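Local coordinates for thioredoxin domain-containing protein (Silicibacter pomeroyi, PDB 3EYT) that is of unknown function but, as a thioredoxin-fold relative of the AhpC/TSA peroxidase family, may carry out thiol-based oxidoreductase or antioxidant chemistry, at residues 8-13 against 107-112; 33-38 against 66-71; 14-19 against 94-99. All coordinates share one frame; numbering follows the deposited sequence.

Contact 1. Residues 8-13 against 107-112; sequences ELQIQQ and PRTMAA
In this thioredoxin-like fold the first turn of the short helix 108-112 docks on the chain that leads into edge strand 11-15, with Thr109 and Arg108 meeting Gln10. The hydroxyl of Thr109 accepts the backbone N-H of Gln10, N to OG1 2.9 Å with an angle of 152° at the hydrogen. The other branch of Thr109, its methyl, packs against Leu9, CG2 to CD2 4.0 Å. The side chain of Gln10 runs over to Arg108, whose NE donates to Gln10 OE1 across 2.7 Å. The oxygen sits at the guanidinium edge, near its plane, but the donor is tilted 33° from the amide carbonyl plane, and the two flat groups are turned 63° apart. A water accepts from Gln10 NE2 at 2.8 Å and, weakly, from Arg108 NH2, so both ends of the amide are engaged. Gln13 of a second subunit packs on Arg108. Pro107 takes the N-cap position of the helix, and Asp99, at the end of strand 96-99, accepts the backbone N-H groups of Thr109 and Met110. Leu68 of strand 63-69 touches both Thr109, on helix 108-112, and Ile11, on strand 11-15.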
loop_
_atom_site.group_PDB
_atom_site.type_symbol
_atom_site.label_atom_id
_atom_site.label_comp_id
_atom_site.label_asym_id
_atom_site.label_seq_id
_atom_site.Cartn_x
_atom_site.Cartn_y
_atom_site.Cartn_z
ATOM N N GLU C 8 -9.357 -24.647 0.831
ATOM C CA GLU C 8 -7.943 -24.432 1.139
ATOM C C GLU C 8 -7.647 -22.908 1.248
ATOM O O GLU C 8 -8.179 -22.125 0.469
ATOM C CB GLU C 8 -7.063 -25.145 0.085
ATOM C CG GLU C 8 -7.112 -26.700 0.184
ATOM C CD GLU C 8 -6.301 -27.453 -0.895
ATOM O OE1 GLU C 8 -5.874 -26.860 -1.906
ATOM O OE2 GLU C 8 -6.098 -28.679 -0.738
ATOM N N LEU C 9 -6.850 -22.496 2.240
ATOM C CA LEU C 9 -6.473 -21.089 2.414
ATOM C C LEU C 9 -5.694 -20.627 1.189
ATOM O O LEU C 9 -4.832 -21.362 0.678
ATOM C CB LEU C 9 -5.631 -20.921 3.684
ATOM C CG LEU C 9 -6.276 -21.366 5.001
ATOM C CD1 LEU C 9 -5.317 -21.128 6.200
ATOM C CD2 LEU C 9 -7.599 -20.669 5.233
ATOM N N GLN C 10 -6.029 -19.463 0.674
ATOM C CA GLN C 10 -5.221 -18.867 -0.394
ATOM C C GLN C 10 -4.585 -17.606 0.167
ATOM O O GLN C 10 -5.231 -16.573 0.307
ATOM C CB GLN C 10 -6.071 -18.571 -1.640
ATOM C CG GLN C 10 -6.843 -19.812 -2.198
ATOM C CD GLN C 10 -7.761 -19.415 -3.355
ATOM O OE1 GLN C 10 -7.307 -18.987 -4.415
ATOM N NE2 GLN C 10 -9.052 -19.516 -3.133
ATOM N N ILE C 11 -3.313 -17.725 0.518
ATOM C CA ILE C 11 -2.595 -16.745 1.306
ATOM C C ILE C 11 -1.461 -16.190 0.464
ATOM O O ILE C 11 -0.840 -16.927 -0.317
ATOM C CB ILE C 11 -1.954 -17.424 2.566
ATOM C CG1 ILE C 11 -3.033 -18.072 3.456
ATOM C CG2 ILE C 11 -1.117 -16.433 3.376
ATOM C CD1 ILE C 11 -4.177 -17.102 3.818
ATOM N N GLN C 12 -1.212 -14.884 0.607
ATOM C CA GLN C 12 -0.148 -14.187 -0.113
ATOM C C GLN C 12 1.163 -14.183 0.711
ATOM O O GLN C 12 2.287 -14.341 0.164
ATOM C CB GLN C 12 -0.609 -12.765 -0.376
ATOM C CG GLN C 12 0.378 -11.915 -1.151
ATOM C CD GLN C 12 0.569 -10.580 -0.459
ATOM O OE1 GLN C 12 -0.182 -9.602 -0.674
ATOM N NE2 GLN C 12 1.550 -10.534 0.403
ATOM N N GLN C 13 1.012 -13.985 2.020
ATOM C CA GLN C 13 2.129 -14.105 2.936
ATOM C C GLN C 13 1.642 -14.307 4.369
ATOM O O GLN C 13 0.504 -13.988 4.691
ATOM C CB GLN C 13 2.990 -12.857 2.862
ATOM C CG GLN C 13 2.336 -11.604 3.351
ATOM C CD GLN C 13 3.317 -10.455 3.237
ATOM O OE1 GLN C 13 4.171 -10.311 4.081
ATOM N NE2 GLN C 13 3.236 -9.686 2.156
ATOM N N PRO C 107 -11.058 -10.418 -1.293
ATOM C CA PRO C 107 -9.936 -11.320 -1.529
ATOM C C PRO C 107 -10.383 -12.792 -1.651
ATOM O O PRO C 107 -11.550 -13.101 -1.379
ATOM C CB PRO C 107 -9.025 -11.075 -0.336
ATOM C CG PRO C 107 -9.975 -10.642 0.793
ATOM C CD PRO C 107 -11.113 -9.923 0.108
ATOM N N ARG C 108 -9.462 -13.688 -2.030
ATOM C CA ARG C 108 -9.862 -15.013 -2.550
ATOM C C ARG C 108 -10.434 -15.952 -1.483
ATOM O O ARG C 108 -11.450 -16.635 -1.729
ATOM C CB ARG C 108 -8.704 -15.706 -3.296
ATOM C CG ARG C 108 -8.224 -14.898 -4.496
ATOM C CD ARG C 108 -7.382 -15.696 -5.451
ATOM N NE ARG C 108 -8.064 -16.897 -5.913
ATOM C CZ ARG C 108 -8.758 -16.986 -7.047
ATOM N NH1 ARG C 108 -8.870 -15.942 -7.865
ATOM N NH2 ARG C 108 -9.338 -18.130 -7.365
ATOM N N THR C 109 -9.776 -16.022 -0.330
ATOM C CA THR C 109 -10.248 -16.944 0.730
ATOM C C THR C 109 -11.573 -16.450 1.314
ATOM O O THR C 109 -12.529 -17.232 1.549
ATOM C CB THR C 109 -9.194 -17.091 1.844
ATOM O OG1 THR C 109 -7.929 -17.352 1.236
ATOM C CG2 THR C 109 -9.548 -18.205 2.828
HETATM N N MSE C 110 -11.646 -15.144 1.524
HETATM C CA MSE C 110 -12.899 -14.549 1.964
HETATM C C MSE C 110 -14.083 -14.902 1.045
HETATM O O MSE C 110 -15.146 -15.283 1.546
HETATM C CB MSE C 110 -12.774 -13.016 2.016
HETATM C CG MSE C 110 -13.968 -12.383 2.740
HETATM SE SE MSE C 110 -13.891 -10.432 2.771
HETATM C CE MSE C 110 -15.582 -10.156 3.707
ATOM N N ALA C 111 -13.900 -14.768 -0.271
ATOM C CA ALA C 111 -14.934 -15.139 -1.243
ATOM C C ALA C 111 -15.213 -16.626 -1.217
ATOM O O ALA C 111 -16.364 -17.020 -1.233
ATOM C CB ALA C 111 -14.562 -14.678 -2.669
ATOM N N ALA C 112 -14.166 -17.460 -1.172
ATOM C CA ALA C 112 -14.341 -18.918 -1.113
ATOM C C ALA C 112 -15.208 -19.335 0.077
ATOM O O ALA C 112 -15.997 -20.281 -0.028
ATOM C CB ALA C 112 -12.966 -19.642 -1.031
HETATM O O HOH W 1 -10.898 -19.556 -5.285
#

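Contact 2. Residues 33-38 against 66-71; sequences IEAFQM and LGLHTV
Phe36 presents one face of its ring to CD2 of His69, which lies 3.6 Å from Phe36 CE1, while Gly67 CA meets the ring's edge. The two side chains cross at about a right angle, with ring centroids 5.0 Å apart and planes at 41°. Beyond the strand end, the backbone N-H of Met38 points to His69 NE2 at 3.0 Å, nearly in the imidazole plane; this bond, with NE2 as acceptor, helps hold the ring's rotation. The selenomethionine side chain of Met38 follows, CG 3.5 Å from His69 NE2. On the other face of the sheet Ile33 CG2 packs on Leu68 CB at 3.8 Å, and Ala35 CB touches Thr70 CG2. Between the faces runs a parallel ladder: Glu34 N to Leu66 O and Phe36 N to Leu68 O, both 2.9 Å, alternate with bonds from Leu68 N to Glu34 O and from Thr70 N to Phe36 O. Phe36 also touches Cys43 and Ile48 of helix 41-57, which connects the two strands. This is the beta-alpha-beta crossover of the thioredoxin fold, with Phe36 beside the CxxC pattern at the start of helix 41-57, possibly redox-active as in thioredoxins.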
loop_
_atom_site.group_PDB
_atom_site.type_symbol
_atom_site.label_atom_id
_atom_site.label_comp_id
_atom_site.label_asym_id
_atom_site.label_seq_id
_atom_site.Cartn_x
_atom_site.Cartn_y
_atom_site.Cartn_z
ATOM N N ILE C 33 -10.358 -19.704 12.961
ATOM C CA ILE C 33 -9.860 -18.635 12.109
ATOM C C ILE C 33 -10.612 -17.340 12.354
ATOM O O ILE C 33 -11.826 -17.285 12.229
ATOM C CB ILE C 33 -9.953 -18.996 10.608
ATOM C CG1 ILE C 33 -9.283 -20.334 10.328
ATOM C CG2 ILE C 33 -9.332 -17.889 9.696
ATOM C CD1 ILE C 33 -9.523 -20.856 8.853
ATOM N N GLU C 34 -9.862 -16.290 12.657
ATOM C CA GLU C 34 -10.440 -14.969 12.826
ATOM C C GLU C 34 -10.097 -14.138 11.584
ATOM O O GLU C 34 -8.929 -13.811 11.355
ATOM C CB GLU C 34 -9.893 -14.341 14.117
ATOM C CG GLU C 34 -10.248 -12.894 14.369
ATOM C CD GLU C 34 -11.721 -12.679 14.691
ATOM O OE1 GLU C 34 -12.422 -13.626 15.130
ATOM O OE2 GLU C 34 -12.179 -11.545 14.484
ATOM N N ALA C 35 -11.122 -13.825 10.791
ATOM C CA ALA C 35 -10.976 -13.040 9.576
ATOM C C ALA C 35 -11.306 -11.614 9.972
ATOM O O ALA C 35 -12.359 -11.347 10.565
ATOM C CB ALA C 35 -11.913 -13.513 8.495
ATOM N N PHE C 36 -10.387 -10.705 9.672
ATOM C CA PHE C 36 -10.481 -9.354 10.182
ATOM C C PHE C 36 -9.847 -8.390 9.170
ATOM O O PHE C 36 -9.072 -8.799 8.293
ATOM C CB PHE C 36 -9.762 -9.255 11.552
ATOM C CG PHE C 36 -8.242 -9.334 11.462
ATOM C CD1 PHE C 36 -7.468 -8.164 11.516
ATOM C CD2 PHE C 36 -7.593 -10.577 11.335
ATOM C CE1 PHE C 36 -6.064 -8.229 11.428
ATOM C CE2 PHE C 36 -6.207 -10.667 11.250
ATOM C CZ PHE C 36 -5.427 -9.478 11.290
ATOM N N GLN C 37 -10.166 -7.102 9.337
ATOM C CA GLN C 37 -9.452 -6.007 8.683
ATOM C C GLN C 37 -8.913 -5.171 9.813
ATOM O O GLN C 37 -9.638 -4.884 10.789
ATOM C CB GLN C 37 -10.399 -5.101 7.877
ATOM C CG GLN C 37 -11.026 -5.766 6.629
ATOM C CD GLN C 37 -11.826 -4.772 5.786
ATOM O OE1 GLN C 37 -11.421 -4.441 4.687
ATOM N NE2 GLN C 37 -12.909 -4.244 6.337
HETATM N N MSE C 38 -7.674 -4.730 9.663
HETATM C CA MSE C 38 -6.991 -4.006 10.732
HETATM C C MSE C 38 -7.654 -2.665 11.057
HETATM O O MSE C 38 -7.588 -2.221 12.187
HETATM C CB MSE C 38 -5.511 -3.830 10.391
HETATM C CG MSE C 38 -5.290 -2.992 9.131
HETATM SE SE MSE C 38 -3.376 -2.807 8.773
HETATM C CE MSE C 38 -3.011 -1.287 9.991
ATOM N N LEU C 66 -5.645 -18.977 14.036
ATOM C CA LEU C 66 -5.046 -18.298 12.873
ATOM C C LEU C 66 -5.786 -16.999 12.661
ATOM O O LEU C 66 -7.001 -16.970 12.819
ATOM C CB LEU C 66 -5.261 -19.108 11.590
ATOM C CG LEU C 66 -4.799 -20.559 11.597
ATOM C CD1 LEU C 66 -4.947 -21.155 10.229
ATOM C CD2 LEU C 66 -3.336 -20.653 12.131
ATOM N N GLY C 67 -5.066 -15.952 12.266
ATOM C CA GLY C 67 -5.707 -14.710 11.800
ATOM C C GLY C 67 -5.729 -14.733 10.271
ATOM O O GLY C 67 -4.799 -15.227 9.641
ATOM N N LEU C 68 -6.769 -14.181 9.671
ATOM C CA LEU C 68 -6.802 -14.040 8.226
ATOM C C LEU C 68 -7.138 -12.574 7.906
ATOM O O LEU C 68 -8.237 -12.099 8.213
ATOM C CB LEU C 68 -7.831 -15.007 7.632
ATOM C CG LEU C 68 -8.007 -14.916 6.120
ATOM C CD1 LEU C 68 -6.761 -15.481 5.437
ATOM C CD2 LEU C 68 -9.274 -15.651 5.629
ATOM N N HIS C 69 -6.166 -11.843 7.355
ATOM C CA HIS C 69 -6.397 -10.411 7.032
ATOM C C HIS C 69 -7.072 -10.317 5.654
ATOM O O HIS C 69 -6.439 -10.540 4.595
ATOM C CB HIS C 69 -5.086 -9.609 7.082
ATOM C CG HIS C 69 -5.296 -8.120 7.198
ATOM N ND1 HIS C 69 -4.573 -7.208 6.465
ATOM C CD2 HIS C 69 -6.149 -7.398 7.960
ATOM C CE1 HIS C 69 -4.970 -5.984 6.771
ATOM N NE2 HIS C 69 -5.921 -6.075 7.682
ATOM N N THR C 70 -8.374 -10.050 5.690
ATOM C CA THR C 70 -9.227 -10.122 4.478
ATOM C C THR C 70 -9.596 -8.679 4.135
ATOM O O THR C 70 -10.642 -8.161 4.560
ATOM C CB THR C 70 -10.473 -10.957 4.768
ATOM O OG1 THR C 70 -11.142 -10.432 5.944
ATOM C CG2 THR C 70 -10.123 -12.428 5.029
ATOM N N VAL C 71 -8.729 -7.991 3.397
ATOM C CA VAL C 71 -8.974 -6.589 3.146
ATOM C C VAL C 71 -9.879 -6.512 1.901
ATOM O O VAL C 71 -9.457 -6.913 0.809
ATOM C CB VAL C 71 -7.629 -5.839 2.883
ATOM C CG1 VAL C 71 -7.896 -4.354 2.559
ATOM C CG2 VAL C 71 -6.699 -5.970 4.090
#

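Contact 3. Residues 14-19 against 94-99; sequences WFNSAT and FPVGVD
Strands 11-15 and 96-99 run antiparallel, Phe15 facing Val96 as a hydrogen-bonded pair and Trp14 facing Gly97 as a non-hydrogen-bonded one. They form one edge of the chain's central thioredoxin-fold sheet. Two backbone bonds join the first pair, Phe15 N to Val96 O at 2.7 Å and Val96 N to Phe15 O at 2.9 Å, both close to straight. Since Gly97 has no side chain, the indole of Trp14 can lie directly against its backbone: Gly97 CA stands over the six-membered ring, 3.9 Å from its centroid, in a CH-pi contact. CZ3 of the same Trp14 ring also touches Pro95 CB at 3.8 Å. On the opposite face of the sheet Phe15 meets Val98 with its edge, CE2 to CG2 4.0 Å. The Phe15 ring also packs on Leu83, Lys84 and Leu87 of helix 80-89. Past the paired strands, the chain turns at Asn16, whose backbone is left-handed (phi 62°, psi 36°). There Asn16 ND2 donates to Phe94 O at 2.9 Å, the oxygen lying in the plane of the amide while the donor stands above the carbonyl plane.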
loop_
_atom_site.group_PDB
_atom_site.type_symbol
_atom_site.label_atom_id
_atom_site.label_comp_id
_atom_site.label_asym_id
_atom_site.label_seq_id
_atom_site.Cartn_x
_atom_site.Cartn_y
_atom_site.Cartn_z
ATOM N N TRP C 14 2.528 -14.802 5.220
ATOM C CA TRP C 14 2.236 -15.127 6.616
ATOM C C TRP C 14 3.076 -14.253 7.538
ATOM O O TRP C 14 4.234 -13.976 7.234
ATOM C CB TRP C 14 2.611 -16.595 6.872
ATOM C CG TRP C 14 1.532 -17.554 6.435
ATOM C CD1 TRP C 14 1.509 -18.303 5.280
ATOM C CD2 TRP C 14 0.303 -17.854 7.132
ATOM N NE1 TRP C 14 0.354 -19.070 5.240
ATOM C CE2 TRP C 14 -0.399 -18.813 6.352
ATOM C CE3 TRP C 14 -0.245 -17.450 8.362
ATOM C CZ2 TRP C 14 -1.631 -19.338 6.737
ATOM C CZ3 TRP C 14 -1.491 -17.976 8.748
ATOM C CH2 TRP C 14 -2.165 -18.910 7.930
ATOM N N PHE C 15 2.477 -13.796 8.632
ATOM C CA PHE C 15 3.220 -13.174 9.735
ATOM C C PHE C 15 3.177 -14.117 10.937
ATOM O O PHE C 15 2.208 -14.847 11.119
ATOM C CB PHE C 15 2.608 -11.807 10.102
ATOM C CG PHE C 15 2.836 -10.732 9.056
ATOM C CD1 PHE C 15 4.030 -10.014 9.020
ATOM C CD2 PHE C 15 1.855 -10.435 8.118
ATOM C CE1 PHE C 15 4.245 -9.028 8.025
ATOM C CE2 PHE C 15 2.045 -9.451 7.156
ATOM C CZ PHE C 15 3.251 -8.745 7.101
ATOM N N ASN C 16 4.227 -14.113 11.758
ATOM C CA ASN C 16 4.260 -14.924 12.970
ATOM C C ASN C 16 4.170 -16.387 12.631
ATOM O O ASN C 16 3.516 -17.117 13.332
ATOM C CB ASN C 16 3.103 -14.606 13.951
ATOM C CG ASN C 16 3.034 -13.157 14.350
ATOM O OD1 ASN C 16 4.059 -12.479 14.405
ATOM N ND2 ASN C 16 1.815 -12.669 14.665
ATOM N N SER C 17 4.777 -16.809 11.527
ATOM C CA SER C 17 4.809 -18.220 11.183
ATOM C C SER C 17 6.099 -18.573 10.456
ATOM O O SER C 17 6.442 -17.961 9.433
ATOM C CB SER C 17 3.604 -18.573 10.310
ATOM O OG SER C 17 3.532 -19.976 10.107
ATOM N N ALA C 18 6.798 -19.580 10.965
ATOM C CA ALA C 18 8.032 -20.069 10.330
ATOM C C ALA C 18 7.768 -20.631 8.934
ATOM O O ALA C 18 8.590 -20.468 8.017
ATOM C CB ALA C 18 8.723 -21.133 11.231
ATOM N N THR C 19 6.598 -21.242 8.762
ATOM C CA THR C 19 6.220 -21.865 7.494
ATOM C C THR C 19 4.927 -21.310 6.860
ATOM O O THR C 19 4.177 -20.536 7.477
ATOM C CB THR C 19 6.020 -23.377 7.681
ATOM O OG1 THR C 19 4.890 -23.580 8.528
ATOM C CG2 THR C 19 7.279 -24.048 8.284
ATOM N N PHE C 94 -0.095 -14.833 17.291
ATOM C CA PHE C 94 -0.466 -16.039 16.513
ATOM C C PHE C 94 -0.347 -15.809 14.984
ATOM O O PHE C 94 -0.267 -14.659 14.540
ATOM C CB PHE C 94 -1.839 -16.575 16.920
ATOM C CG PHE C 94 -2.945 -15.580 16.786
ATOM C CD1 PHE C 94 -3.428 -15.217 15.528
ATOM C CD2 PHE C 94 -3.515 -15.007 17.929
ATOM C CE1 PHE C 94 -4.465 -14.263 15.415
ATOM C CE2 PHE C 94 -4.541 -14.088 17.838
ATOM C CZ PHE C 94 -5.027 -13.708 16.571
ATOM N N PRO C 95 -0.296 -16.897 14.192
ATOM C CA PRO C 95 -0.029 -16.730 12.767
ATOM C C PRO C 95 -1.139 -15.938 12.104
ATOM O O PRO C 95 -2.334 -16.118 12.393
ATOM C CB PRO C 95 0.009 -18.164 12.234
ATOM C CG PRO C 95 0.406 -18.999 13.459
ATOM C CD PRO C 95 -0.330 -18.331 14.583
ATOM N N VAL C 96 -0.731 -15.020 11.259
ATOM C CA VAL C 96 -1.701 -14.212 10.520
ATOM C C VAL C 96 -1.379 -14.259 9.036
ATOM O O VAL C 96 -0.258 -13.928 8.627
ATOM C CB VAL C 96 -1.717 -12.768 11.018
ATOM C CG1 VAL C 96 -2.722 -11.895 10.235
ATOM C CG2 VAL C 96 -1.990 -12.730 12.537
ATOM N N GLY C 97 -2.378 -14.636 8.237
ATOM C CA GLY C 97 -2.172 -14.790 6.775
ATOM C C GLY C 97 -2.837 -13.642 6.042
ATOM O O GLY C 97 -3.962 -13.289 6.374
ATOM N N VAL C 98 -2.153 -13.045 5.058
ATOM C CA VAL C 98 -2.787 -12.028 4.220
ATOM C C VAL C 98 -3.509 -12.753 3.069
ATOM O O VAL C 98 -2.883 -13.501 2.279
ATOM C CB VAL C 98 -1.763 -11.030 3.624
ATOM C CG1 VAL C 98 -2.460 -10.021 2.645
ATOM C CG2 VAL C 98 -1.023 -10.272 4.749
ATOM N N ASP C 99 -4.811 -12.528 2.988
ATOM C CA ASP C 99 -5.646 -13.201 1.994
ATOM C C ASP C 99 -5.225 -12.684 0.605
ATOM O O ASP C 99 -4.984 -11.499 0.419
ATOM C CB ASP C 99 -7.091 -12.866 2.260
ATOM C CG ASP C 99 -8.069 -13.832 1.584
ATOM O OD1 ASP C 99 -7.680 -14.678 0.710
ATOM O OD2 ASP C 99 -9.256 -13.711 1.912
#

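The three contacts lie on one half of the central sheet, from its middle to the edge strand 11-15; strands 30-36, 63-69, 96-99 and 11-15 are successive neighbours there. Along the chain they are nested: contact 2 lies inside the loop closed by contact 3, which lies inside that of contact 1. The centre of contact 2 is about 10 Å from that of contact 1 and about 11 Å from that of contact 3. Backbone bonds from Gly67 N to Pro95 O and from His69 N to Gly97 O join contact 2 to contact 3, while Gln12 N to Val98 O continues the ladder into contact 1. The central parallel pair near the CxxC pattern is thus tied to the sheet edge and to helix 108-112.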